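Local coordinates for pullulanase (Klebsiella oxytoca, PDB 2YOC), which hydrolyses alpha-1,6-glucosidic linkages in pullulan and related branched glucans and is linked to type 2 secretion, at residues A167-K172 against V266-V271; E868-K873 against K931-F936. All coordinates share one frame; numbering follows the deposited sequence.

Interactions 1 and 2 lie on opposite sides of the chain's centre, their own centres 55 Å apart and their nearest atoms about 36 Å apart, and they share no strand or helix. Interaction 1 comes first along the chain and is complete before interaction 2 begins. It joins strand 167-169 to strand 260-267 and helix 269-280 within the pullulanase N2 domain. Interaction 2 belongs to the (beta/alpha)8 barrel, probably the catalytic domain as in related glycosyl hydrolases; there the loop after strand 860-864, the last barrel strand, meets helix 927-945. One contact thus lies inside the N2 domain, the other at the periphery of the barrel, and they do not touch.

Interaction 1 (A167-K172 against V266-V271); sequences AHWVDK and VQTAGV
Trp169 and Val271 pack tightly where a parallel strand pair in the mixed sheet of the N2 domain gives way to helix 269-280; strand 167-169 runs between strands 260-267 and 174-176. Chi1 of Trp169 (-164°) puts CG anti to the backbone N, and the indole lies against Val271 in the first helical turn. Val271 CG1 sits over the face of its five-membered ring, 3.6 Å from the centroid, a CH-pi contact, while CG2 lies nearer NE1. A branched valine suits this place because its two methyls spread across the flat indole; Val266 CG1 adds an apolar contact with Trp169 CB. The backbones are joined by Gln267 N to Ala167 O, 2.9 Å and nearly straight, and by Trp169 N to Gln267 O at 2.8 Å. Beyond the strands, Val271 N, a first-turn amide with no earlier helical carbonyl to serve it, donates to Trp169 O. Gly270, having no side chain, lets its CA come 3.8 Å from Val170 CA.

On the face carrying His168 and Gln267 the packing is looser. These two lie side by side, ring and amide planes 41° apart and no closer than 3.8 Å (His168 CE1 to Gln267 OE1); His168 NE2 binds Glu621 O, and Gln267 NE2 binds both Ala165 O and Asn620 O. Lys172 is exposed at the far end and contributes little cover. Between strand and helix a single water donates to both Trp169 O and Gln267 O and accepts from Gly270 N, 3.0 Å away.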
# COMPACT_ATOMS: atom_id res chain seq x y z
N ALA B 167 11.25 -6.14 -45.51
CA ALA B 167 12.16 -4.99 -45.65
C ALA B 167 11.45 -3.60 -45.58
O ALA B 167 10.26 -3.47 -45.91
CB ALA B 167 13.00 -5.12 -46.92
N HIS B 168 12.20 -2.59 -45.12
CA HIS B 168 11.68 -1.25 -44.86
C HIS B 168 12.59 -0.16 -45.40
O HIS B 168 13.65 0.11 -44.82
CB HIS B 168 11.51 -1.06 -43.32
CG HIS B 168 10.43 -1.90 -42.71
ND1 HIS B 168 9.34 -1.33 -42.11
CD2 HIS B 168 10.31 -3.25 -42.64
CE1 HIS B 168 8.59 -2.33 -41.69
NE2 HIS B 168 9.13 -3.51 -42.00
N TRP B 169 12.17 0.51 -46.48
CA TRP B 169 12.94 1.64 -46.99
C TRP B 169 12.46 2.86 -46.16
O TRP B 169 11.39 3.43 -46.39
CB TRP B 169 12.70 1.78 -48.49
CG TRP B 169 13.69 2.64 -49.23
CD1 TRP B 169 14.69 3.41 -48.70
CD2 TRP B 169 13.73 2.84 -50.65
NE1 TRP B 169 15.36 4.07 -49.71
CE2 TRP B 169 14.80 3.73 -50.92
CE3 TRP B 169 12.99 2.33 -51.73
CZ2 TRP B 169 15.13 4.13 -52.21
CZ3 TRP B 169 13.33 2.72 -53.01
CH2 TRP B 169 14.36 3.63 -53.24
N VAL B 170 13.21 3.17 -45.12
CA VAL B 170 12.90 4.18 -44.12
C VAL B 170 13.40 5.61 -44.41
O VAL B 170 12.90 6.57 -43.82
CB VAL B 170 13.29 3.68 -42.73
CG1 VAL B 170 12.43 2.48 -42.38
CG2 VAL B 170 14.78 3.34 -42.66
N ASP B 171 14.40 5.74 -45.27
CA ASP B 171 14.94 7.02 -45.71
C ASP B 171 15.65 6.80 -47.05
O ASP B 171 15.88 5.65 -47.40
CB ASP B 171 15.85 7.69 -44.64
CG ASP B 171 17.23 7.08 -44.42
OD1 ASP B 171 17.94 6.86 -45.42
OD2 ASP B 171 17.65 6.98 -43.26
N LYS B 172 15.98 7.90 -47.78
CA LYS B 172 16.65 7.89 -49.08
C LYS B 172 17.79 6.84 -49.16
O LYS B 172 17.82 6.04 -50.09
CB LYS B 172 17.19 9.29 -49.42
CG LYS B 172 16.14 10.34 -49.80
CD LYS B 172 16.54 11.77 -49.30
CE LYS B 172 15.98 12.91 -50.12
NZ LYS B 172 16.03 14.21 -49.39
N VAL B 266 9.16 -4.66 -50.28
CA VAL B 266 9.65 -3.54 -49.48
C VAL B 266 8.54 -2.56 -49.10
O VAL B 266 7.76 -2.12 -49.96
CB VAL B 266 10.84 -2.83 -50.20
CG1 VAL B 266 11.47 -1.74 -49.32
CG2 VAL B 266 11.90 -3.82 -50.66
N GLN B 267 8.50 -2.19 -47.83
CA GLN B 267 7.60 -1.19 -47.25
C GLN B 267 8.33 0.16 -47.39
O GLN B 267 9.40 0.35 -46.81
CB GLN B 267 7.29 -1.55 -45.78
CG GLN B 267 6.29 -2.71 -45.66
CD GLN B 267 5.82 -2.98 -44.24
OE1 GLN B 267 5.31 -2.10 -43.53
NE2 GLN B 267 5.90 -4.22 -43.84
N THR B 268 7.77 1.06 -48.23
CA THR B 268 8.40 2.34 -48.60
C THR B 268 7.88 3.63 -47.97
O THR B 268 8.37 4.71 -48.34
CB THR B 268 8.42 2.47 -50.13
OG1 THR B 268 7.09 2.39 -50.62
CG2 THR B 268 9.29 1.40 -50.80
N ALA B 269 6.92 3.57 -47.01
CA ALA B 269 6.38 4.81 -46.42
C ALA B 269 7.43 5.77 -45.82
O ALA B 269 7.31 6.98 -45.98
CB ALA B 269 5.28 4.51 -45.42
N GLY B 270 8.46 5.20 -45.20
CA GLY B 270 9.53 5.94 -44.54
C GLY B 270 10.29 6.80 -45.51
O GLY B 270 10.49 7.99 -45.27
N VAL B 271 10.71 6.19 -46.63
CA VAL B 271 11.43 6.93 -47.66
C VAL B 271 10.51 8.00 -48.31
O VAL B 271 10.95 9.14 -48.49
CB VAL B 271 12.20 6.02 -48.63
CG1 VAL B 271 11.27 5.05 -49.34
CG2 VAL B 271 13.02 6.84 -49.61
O HOH W 1 9.62 2.52 -44.52

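Interaction 2 (E868-K873 against K931-F936); sequences ELLRSK and KQMTAF
Leu870 and Met933 cross at an oblique angle where the loop following barrel strand 860-864 meets helix 927-945, whose place between helices 446-457 and 840-855 is consistent with the last helix of the (beta/alpha)8 barrel. Met933, modelled as selenomethionine, extends from the helix toward the loop with CG anti to its backbone N (chi1 -171°); the chain then bends, and the contact is made by its flank rather than its end. Leu870 CD2 lies 3.5 Å from Met933 CG, 3.8 Å from Met933 CB and 3.9 Å from Met933 SE. Leucine suits this position because its branched end can cover several atoms of an unbranched neighbour, and the flexible, unbranched chain of methionine, here a selenoether, bends beside it. Val844 and Leu851 of helix 840-855 continue the apolar surroundings, the first on Leu870 and the second on Met933.

One residue along the helix, Thr934 meets Leu869. Leu869 starts out away from the helix, yet its end turns back and CD2 comes to 3.2 Å from Thr934 OG1. With chi1 -44°, OG1 stands beside the backbone N of Thr934, and this hydroxyl is bonded to Leu930 O in the preceding turn, a common way for threonine to be accommodated in a helix.

Between the two pairs comes the backbone of Glu868. Its carbonyl O lies 3.4 Å from Met933 CG and 3.2 Å from Thr934 N, but the latter is too poorly angled to be a hydrogen bond. The Glu868 side chain leads away, its OE2 bonded to His450 NE2 of helix 446-457. Leu870 and Met933 thus supply the apolar part of the contact and the remaining approaches are van der Waals, while the Glu868 carboxylate and the Thr934 hydroxyl find their bonds with other residues.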
# COMPACT_ATOMS: atom_id res chain seq x y z
N GLU B 868 -32.65 10.98 -20.60
CA GLU B 868 -33.70 11.80 -19.98
C GLU B 868 -35.09 11.15 -20.18
O GLU B 868 -36.07 11.61 -19.58
CB GLU B 868 -33.68 13.23 -20.58
CG GLU B 868 -34.29 13.40 -21.97
CD GLU B 868 -33.52 12.91 -23.18
OE1 GLU B 868 -32.41 12.37 -23.00
OE2 GLU B 868 -34.01 13.10 -24.32
N LEU B 869 -35.19 10.14 -21.09
CA LEU B 869 -36.40 9.40 -21.44
C LEU B 869 -36.17 7.92 -21.19
O LEU B 869 -36.67 7.07 -21.93
CB LEU B 869 -36.80 9.66 -22.91
CG LEU B 869 -36.96 11.13 -23.35
CD1 LEU B 869 -37.25 11.24 -24.83
CD2 LEU B 869 -38.00 11.88 -22.53
N LEU B 870 -35.38 7.59 -20.14
CA LEU B 870 -35.08 6.22 -19.70
C LEU B 870 -34.74 5.27 -20.84
O LEU B 870 -35.03 4.07 -20.75
CB LEU B 870 -36.27 5.69 -18.86
CG LEU B 870 -36.74 6.58 -17.72
CD1 LEU B 870 -38.11 6.21 -17.27
CD2 LEU B 870 -35.79 6.53 -16.55
N ARG B 871 -34.13 5.80 -21.92
CA ARG B 871 -33.81 5.06 -23.14
C ARG B 871 -33.34 3.66 -22.91
O ARG B 871 -32.48 3.42 -22.06
CB ARG B 871 -32.83 5.81 -24.06
CG ARG B 871 -32.72 5.23 -25.47
CD ARG B 871 -31.61 5.88 -26.25
NE ARG B 871 -31.51 5.38 -27.63
CZ ARG B 871 -30.76 5.94 -28.57
NH1 ARG B 871 -30.05 7.03 -28.30
NH2 ARG B 871 -30.75 5.44 -29.79
N SER B 872 -33.96 2.76 -23.68
CA SER B 872 -33.68 1.34 -23.74
C SER B 872 -33.43 0.91 -25.19
O SER B 872 -33.92 1.53 -26.14
CB SER B 872 -34.83 0.56 -23.13
OG SER B 872 -34.63 -0.84 -23.25
N LYS B 873 -32.64 -0.15 -25.36
CA LYS B 873 -32.28 -0.79 -26.63
C LYS B 873 -32.66 -2.29 -26.50
O LYS B 873 -32.21 -3.12 -27.28
CB LYS B 873 -30.77 -0.60 -26.90
CG LYS B 873 -30.44 0.82 -27.33
CD LYS B 873 -28.97 1.05 -27.62
CE LYS B 873 -28.69 2.51 -27.96
NZ LYS B 873 -27.27 2.74 -28.32
N LYS B 931 -41.91 11.48 -18.26
CA LYS B 931 -42.09 12.86 -17.83
C LYS B 931 -41.39 13.13 -16.47
O LYS B 931 -40.77 14.18 -16.30
CB LYS B 931 -43.58 13.23 -17.80
CG LYS B 931 -44.11 13.71 -19.16
CD LYS B 931 -45.60 14.10 -19.10
CE LYS B 931 -46.16 14.49 -20.45
NZ LYS B 931 -47.49 15.15 -20.36
N GLN B 932 -41.45 12.16 -15.54
CA GLN B 932 -40.79 12.20 -14.23
C GLN B 932 -39.25 12.31 -14.44
O GLN B 932 -38.61 13.20 -13.87
CB GLN B 932 -41.16 10.92 -13.43
CG GLN B 932 -40.73 10.87 -11.97
CD GLN B 932 -41.19 9.59 -11.29
OE1 GLN B 932 -40.38 8.76 -10.84
NE2 GLN B 932 -42.51 9.40 -11.18
N MSE B 933 -38.68 11.42 -15.30
CA MSE B 933 -37.25 11.43 -15.62
C MSE B 933 -36.82 12.74 -16.32
O MSE B 933 -35.77 13.27 -15.96
CB MSE B 933 -36.84 10.19 -16.44
CG MSE B 933 -35.34 10.03 -16.61
SE MSE B 933 -34.40 9.84 -14.92
CE MSE B 933 -33.12 11.31 -15.15
N THR B 934 -37.61 13.25 -17.29
CA THR B 934 -37.27 14.51 -17.98
C THR B 934 -37.17 15.64 -16.95
O THR B 934 -36.18 16.36 -16.94
CB THR B 934 -38.25 14.84 -19.12
OG1 THR B 934 -38.53 13.66 -19.87
CG2 THR B 934 -37.72 15.88 -20.06
N ALA B 935 -38.14 15.71 -16.02
CA ALA B 935 -38.20 16.68 -14.93
C ALA B 935 -36.95 16.60 -14.05
O ALA B 935 -36.36 17.64 -13.74
CB ALA B 935 -39.44 16.45 -14.09
N PHE B 936 -36.52 15.37 -13.71
CA PHE B 936 -35.31 15.14 -12.93
C PHE B 936 -34.07 15.58 -13.70
O PHE B 936 -33.16 16.14 -13.10
CB PHE B 936 -35.16 13.65 -12.57
CG PHE B 936 -36.06 13.08 -11.50
CD1 PHE B 936 -36.69 13.92 -10.58
CD2 PHE B 936 -36.22 11.71 -11.36
CE1 PHE B 936 -37.48 13.38 -9.55
CE2 PHE B 936 -37.03 11.17 -10.35
CZ PHE B 936 -37.65 12.01 -9.45